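Local coordinates for putative cell adhesion protein (Bacteroides thetaiotaomicron, PDB 4DGU), which is a putative cell adhesion protein of the fimbrillin-like family, probably a component or relative of the pili of a human gut bacterium, at residues R127-D139 / L220-K233. Numbering follows the deposited sequence.
With ZN (zinc ion), chain E.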
loop_
_atom_site.group_PDB
_atom_site.type_symbol
_atom_site.label_atom_id
_atom_site.label_comp_id
_atom_site.label_asym_id
_atom_site.label_seq_id
_atom_site.Cartn_x
_atom_site.Cartn_y
_atom_site.Cartn_z
ATOM N N ARG A 127 -14.486 1.523 -18.781
ATOM C CA ARG A 127 -14.107 2.927 -19.010
ATOM C C ARG A 127 -12.583 2.893 -19.203
ATOM O O ARG A 127 -11.878 2.414 -18.304
ATOM C CB ARG A 127 -14.551 3.865 -17.873
ATOM C CG ARG A 127 -14.237 5.351 -18.122
ATOM C CD ARG A 127 -14.961 6.275 -17.164
ATOM N NE ARG A 127 -16.378 6.435 -17.504
ATOM C CZ ARG A 127 -17.401 5.874 -16.852
ATOM N NH1 ARG A 127 -17.188 5.137 -15.778
ATOM N NH2 ARG A 127 -18.648 6.074 -17.260
HETATM N N MSE A 128 -12.094 3.294 -20.405
HETATM C CA MSE A 128 -10.672 3.224 -20.801
HETATM C C MSE A 128 -9.894 4.467 -20.379
HETATM O O MSE A 128 -8.660 4.416 -20.278
HETATM C CB MSE A 128 -10.512 2.974 -22.312
HETATM C CG MSE A 128 -11.440 1.882 -22.875
HETATM SE SE MSE A 128 -11.423 0.222 -21.851
HETATM C CE MSE A 128 -9.536 -0.380 -22.126
ATOM N N THR A 129 -10.623 5.577 -20.136
ATOM C CA THR A 129 -10.100 6.836 -19.606
ATOM C C THR A 129 -10.306 6.831 -18.069
ATOM O O THR A 129 -10.945 5.910 -17.534
ATOM C CB THR A 129 -10.753 8.028 -20.288
ATOM O OG1 THR A 129 -12.164 7.818 -20.251
ATOM C CG2 THR A 129 -10.273 8.224 -21.738
ATOM N N VAL A 130 -9.763 7.852 -17.363
ATOM C CA VAL A 130 -9.791 7.923 -15.902
ATOM C C VAL A 130 -10.593 9.165 -15.443
ATOM O O VAL A 130 -10.094 10.274 -15.611
ATOM C CB VAL A 130 -8.330 7.900 -15.306
ATOM C CG1 VAL A 130 -8.323 7.971 -13.776
ATOM C CG2 VAL A 130 -7.544 6.670 -15.791
ATOM N N PRO A 131 -11.823 9.023 -14.878
ATOM C CA PRO A 131 -12.547 10.216 -14.391
ATOM C C PRO A 131 -11.864 10.851 -13.188
ATOM O O PRO A 131 -11.183 10.177 -12.391
ATOM C CB PRO A 131 -13.931 9.681 -13.993
ATOM C CG PRO A 131 -13.995 8.288 -14.420
ATOM C CD PRO A 131 -12.598 7.795 -14.621
ATOM N N VAL A 132 -12.040 12.161 -13.070
ATOM C CA VAL A 132 -11.472 12.958 -11.985
ATOM C C VAL A 132 -12.624 13.590 -11.198
ATOM O O VAL A 132 -13.466 14.279 -11.785
ATOM C CB VAL A 132 -10.459 14.036 -12.493
ATOM C CG1 VAL A 132 -9.746 14.706 -11.316
ATOM C CG2 VAL A 132 -9.443 13.437 -13.465
ATOM N N ILE A 133 -12.657 13.350 -9.876
ATOM C CA ILE A 133 -13.685 13.940 -9.015
ATOM C C ILE A 133 -13.044 14.859 -7.991
ATOM O O ILE A 133 -12.010 14.520 -7.421
ATOM C CB ILE A 133 -14.623 12.895 -8.345
ATOM C CG1 ILE A 133 -13.863 11.908 -7.430
ATOM C CG2 ILE A 133 -15.445 12.149 -9.412
ATOM C CD1 ILE A 133 -14.759 11.073 -6.564
ATOM N N ILE A 134 -13.665 16.017 -7.764
ATOM C CA ILE A 134 -13.227 17.004 -6.765
ATOM C C ILE A 134 -14.088 16.834 -5.527
ATOM O O ILE A 134 -15.320 16.967 -5.583
ATOM C CB ILE A 134 -13.223 18.497 -7.238
ATOM C CG1 ILE A 134 -12.628 18.659 -8.654
ATOM C CG2 ILE A 134 -12.481 19.406 -6.200
ATOM C CD1 ILE A 134 -12.935 20.052 -9.300
ATOM N N LEU A 135 -13.429 16.556 -4.403
ATOM C CA LEU A 135 -14.125 16.349 -3.134
ATOM C C LEU A 135 -13.637 17.310 -2.074
ATOM O O LEU A 135 -12.474 17.740 -2.093
ATOM C CB LEU A 135 -13.953 14.885 -2.640
ATOM C CG LEU A 135 -14.183 13.775 -3.663
ATOM C CD1 LEU A 135 -13.506 12.499 -3.234
ATOM C CD2 LEU A 135 -15.652 13.575 -3.946
ATOM N N ASP A 136 -14.520 17.628 -1.123
ATOM C CA ASP A 136 -14.142 18.446 0.022
ATOM C C ASP A 136 -13.438 17.513 1.050
ATOM O O ASP A 136 -13.216 16.336 0.760
ATOM C CB ASP A 136 -15.377 19.194 0.605
ATOM C CG ASP A 136 -16.473 18.362 1.261
ATOM O OD1 ASP A 136 -16.215 17.181 1.600
ATOM O OD2 ASP A 136 -17.573 18.907 1.488
ATOM N N GLU A 137 -13.138 18.021 2.246
ATOM C CA GLU A 137 -12.468 17.304 3.344
ATOM C C GLU A 137 -13.218 16.034 3.797
ATOM O O GLU A 137 -12.583 15.097 4.297
ATOM C CB GLU A 137 -12.348 18.249 4.530
ATOM C CG GLU A 137 -11.199 17.939 5.454
ATOM C CD GLU A 137 -11.002 18.953 6.564
ATOM O OE1 GLU A 137 -11.051 20.179 6.299
ATOM O OE2 GLU A 137 -10.761 18.507 7.708
ATOM N N ASN A 138 -14.555 16.013 3.632
ATOM C CA ASN A 138 -15.427 14.934 4.060
ATOM C C ASN A 138 -15.868 13.997 2.919
ATOM O O ASN A 138 -16.847 13.271 3.103
ATOM C CB ASN A 138 -16.667 15.535 4.745
ATOM C CG ASN A 138 -16.336 16.405 5.931
ATOM O OD1 ASN A 138 -15.718 15.953 6.904
ATOM N ND2 ASN A 138 -16.695 17.681 5.852
ATOM N N ASP A 139 -15.133 13.944 1.776
ATOM C CA ASP A 139 -15.444 13.088 0.613
ATOM C C ASP A 139 -16.742 13.494 -0.099
ATOM O O ASP A 139 -17.230 12.749 -0.959
ATOM C CB ASP A 139 -15.518 11.574 0.971
ATOM C CG ASP A 139 -14.188 10.849 1.075
ATOM O OD1 ASP A 139 -13.183 11.367 0.527
ATOM O OD2 ASP A 139 -14.157 9.744 1.688
ATOM N N LEU A 220 -2.249 4.607 -13.192
ATOM C CA LEU A 220 -3.641 4.608 -13.641
ATOM C C LEU A 220 -3.859 3.781 -14.887
ATOM O O LEU A 220 -3.026 3.778 -15.793
ATOM C CB LEU A 220 -4.147 6.033 -13.881
ATOM C CG LEU A 220 -3.990 7.051 -12.708
ATOM C CD1 LEU A 220 -4.197 8.460 -13.225
ATOM C CD2 LEU A 220 -4.940 6.746 -11.539
ATOM N N LYS A 221 -4.974 3.041 -14.907
ATOM C CA LYS A 221 -5.379 2.184 -16.011
ATOM C C LYS A 221 -6.905 2.312 -16.215
ATOM O O LYS A 221 -7.550 3.114 -15.543
ATOM C CB LYS A 221 -4.973 0.719 -15.723
ATOM C CG LYS A 221 -3.476 0.444 -15.543
ATOM C CD LYS A 221 -2.694 0.463 -16.848
ATOM C CE LYS A 221 -1.207 0.477 -16.626
ATOM N NZ LYS A 221 -0.691 -0.835 -16.164
ATOM N N ALA A 222 -7.475 1.538 -17.151
ATOM C CA ALA A 222 -8.912 1.490 -17.378
ATOM C C ALA A 222 -9.608 1.051 -16.083
ATOM O O ALA A 222 -9.116 0.148 -15.377
ATOM C CB ALA A 222 -9.229 0.527 -18.508
ATOM N N GLY A 223 -10.703 1.738 -15.769
ATOM C CA GLY A 223 -11.497 1.476 -14.572
ATOM C C GLY A 223 -11.088 2.308 -13.375
ATOM O O GLY A 223 -11.776 2.261 -12.357
ATOM N N SER A 224 -9.959 3.050 -13.473
ATOM C CA SER A 224 -9.402 3.876 -12.393
ATOM C C SER A 224 -10.176 5.146 -12.199
ATOM O O SER A 224 -10.784 5.685 -13.133
ATOM C CB SER A 224 -7.937 4.249 -12.655
ATOM O OG SER A 224 -6.998 3.224 -12.373
ATOM N N THR A 225 -10.089 5.659 -10.985
ATOM C CA THR A 225 -10.682 6.935 -10.633
ATOM C C THR A 225 -9.627 7.712 -9.897
ATOM O O THR A 225 -8.840 7.140 -9.152
ATOM C CB THR A 225 -11.984 6.796 -9.804
ATOM O OG1 THR A 225 -12.797 5.747 -10.331
ATOM C CG2 THR A 225 -12.785 8.084 -9.782
ATOM N N LEU A 226 -9.631 9.012 -10.103
ATOM C CA LEU A 226 -8.724 9.958 -9.486
ATOM C C LEU A 226 -9.522 10.931 -8.650
ATOM O O LEU A 226 -10.516 11.473 -9.118
ATOM C CB LEU A 226 -7.968 10.679 -10.618
ATOM C CG LEU A 226 -6.567 11.222 -10.328
ATOM C CD1 LEU A 226 -5.612 10.115 -9.744
ATOM C CD2 LEU A 226 -5.996 11.834 -11.595
ATOM N N SER A 227 -9.146 11.105 -7.393
ATOM C CA SER A 227 -9.840 12.053 -6.534
ATOM C C SER A 227 -8.923 13.179 -6.105
ATOM O O SER A 227 -7.742 12.973 -5.818
ATOM C CB SER A 227 -10.462 11.374 -5.322
ATOM O OG SER A 227 -9.488 10.758 -4.503
ATOM N N VAL A 228 -9.457 14.390 -6.176
ATOM C CA VAL A 228 -8.792 15.585 -5.714
ATOM C C VAL A 228 -9.536 15.931 -4.428
ATOM O O VAL A 228 -10.725 16.260 -4.484
ATOM C CB VAL A 228 -8.747 16.720 -6.768
ATOM C CG1 VAL A 228 -8.116 17.982 -6.204
ATOM C CG2 VAL A 228 -8.034 16.276 -8.040
ATOM N N ARG A 229 -8.876 15.708 -3.270
ATOM C CA ARG A 229 -9.437 15.955 -1.929
ATOM C C ARG A 229 -8.831 17.209 -1.283
ATOM O O ARG A 229 -7.706 17.194 -0.788
ATOM C CB ARG A 229 -9.263 14.728 -1.020
ATOM C CG ARG A 229 -10.396 14.588 0.012
ATOM C CD ARG A 229 -10.648 13.138 0.403
ATOM N NE ARG A 229 -9.414 12.424 0.773
ATOM C CZ ARG A 229 -8.890 11.416 0.081
ATOM N NH1 ARG A 229 -9.500 10.956 -1.009
ATOM N NH2 ARG A 229 -7.760 10.843 0.485
ATOM N N LEU A 230 -9.595 18.303 -1.336
ATOM C CA LEU A 230 -9.224 19.622 -0.837
ATOM C C LEU A 230 -9.396 19.712 0.662
ATOM O O LEU A 230 -10.413 19.272 1.188
ATOM C CB LEU A 230 -10.062 20.739 -1.526
ATOM C CG LEU A 230 -10.292 20.633 -3.034
ATOM C CD1 LEU A 230 -11.309 21.657 -3.502
ATOM C CD2 LEU A 230 -9.008 20.743 -3.787
ATOM N N SER A 231 -8.389 20.282 1.349
ATOM C CA SER A 231 -8.384 20.520 2.794
ATOM C C SER A 231 -7.201 21.374 3.196
ATOM O O SER A 231 -6.306 21.641 2.376
ATOM C CB SER A 231 -8.355 19.216 3.587
ATOM O OG SER A 231 -7.099 18.572 3.486
ATOM N N LYS A 232 -7.171 21.758 4.487
ATOM C CA LYS A 232 -6.058 22.519 5.044
ATOM C C LYS A 232 -5.189 21.594 5.930
ATOM O O LYS A 232 -4.200 22.059 6.498
ATOM C CB LYS A 232 -6.571 23.746 5.825
ATOM C CG LYS A 232 -7.423 24.721 5.000
ATOM C CD LYS A 232 -7.865 25.930 5.820
ATOM C CE LYS A 232 -8.623 26.940 4.997
ATOM N NZ LYS A 232 -8.856 28.202 5.756
ATOM N N LYS A 233 -5.528 20.270 5.970
ATOM C CA LYS A 233 -4.873 19.217 6.776
ATOM C C LYS A 233 -3.355 19.112 6.603
ATOM O O LYS A 233 -2.660 18.683 7.515
ATOM C CB LYS A 233 -5.450 17.838 6.418
ATOM C CG LYS A 233 -6.758 17.443 7.057
ATOM C CD LYS A 233 -7.155 16.060 6.508
ATOM C CE LYS A 233 -8.536 15.588 6.894
ATOM N NZ LYS A 233 -8.625 15.220 8.326
HETATM ZN ZN ZN E . -9.415 19.403 8.910
HETATM O O HOH W 1 -12.431 20.867 2.094
HETATM O O HOH W 2 -8.043 20.713 8.100
#
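The Asp139 carboxylate meets the Arg229 guanidinium obliquely, their planes 87° apart, and OD1 of Asp139 stays 3.9 Å from NE of Arg229, a long salt bridge. Both groups have outside partners: Asp139 OD2 pairs with Arg247 of the fourth subunit, and NH2 of Arg229 with Asp240 of the second. A leucine in place of Arg229 would probably leave Asp240 of the second subunit without this cationic partner and take from Asp139 OD1 even its long charge contact. The Glu137 side chain, its CG anti to the backbone N (chi1 -154°) and extended beyond, runs past Ser231, CG lying 3.6 Å from Ser231 CB, and brings OE2 to zinc at 2.0 Å. Glu199 of the second subunit shares this metal, so zinc bridges two chains. Between these ends and the Lys221-Ser224 type II turn, strands 130-135 and 225-230 form a parallel ladder in the mixed sheet of this fimbrillin-like protein, their directions 19° apart. The ladder's nearly straight backbone bonds include Leu135 N to Val228 O, 2.7 Å. Val132, Ile134, Leu226 and Val228 line one face; on the other, Leu135 CD1 packs 3.9 Å from Ser227 CB. Strand 225-230 also pairs antiparallel with the second subunit.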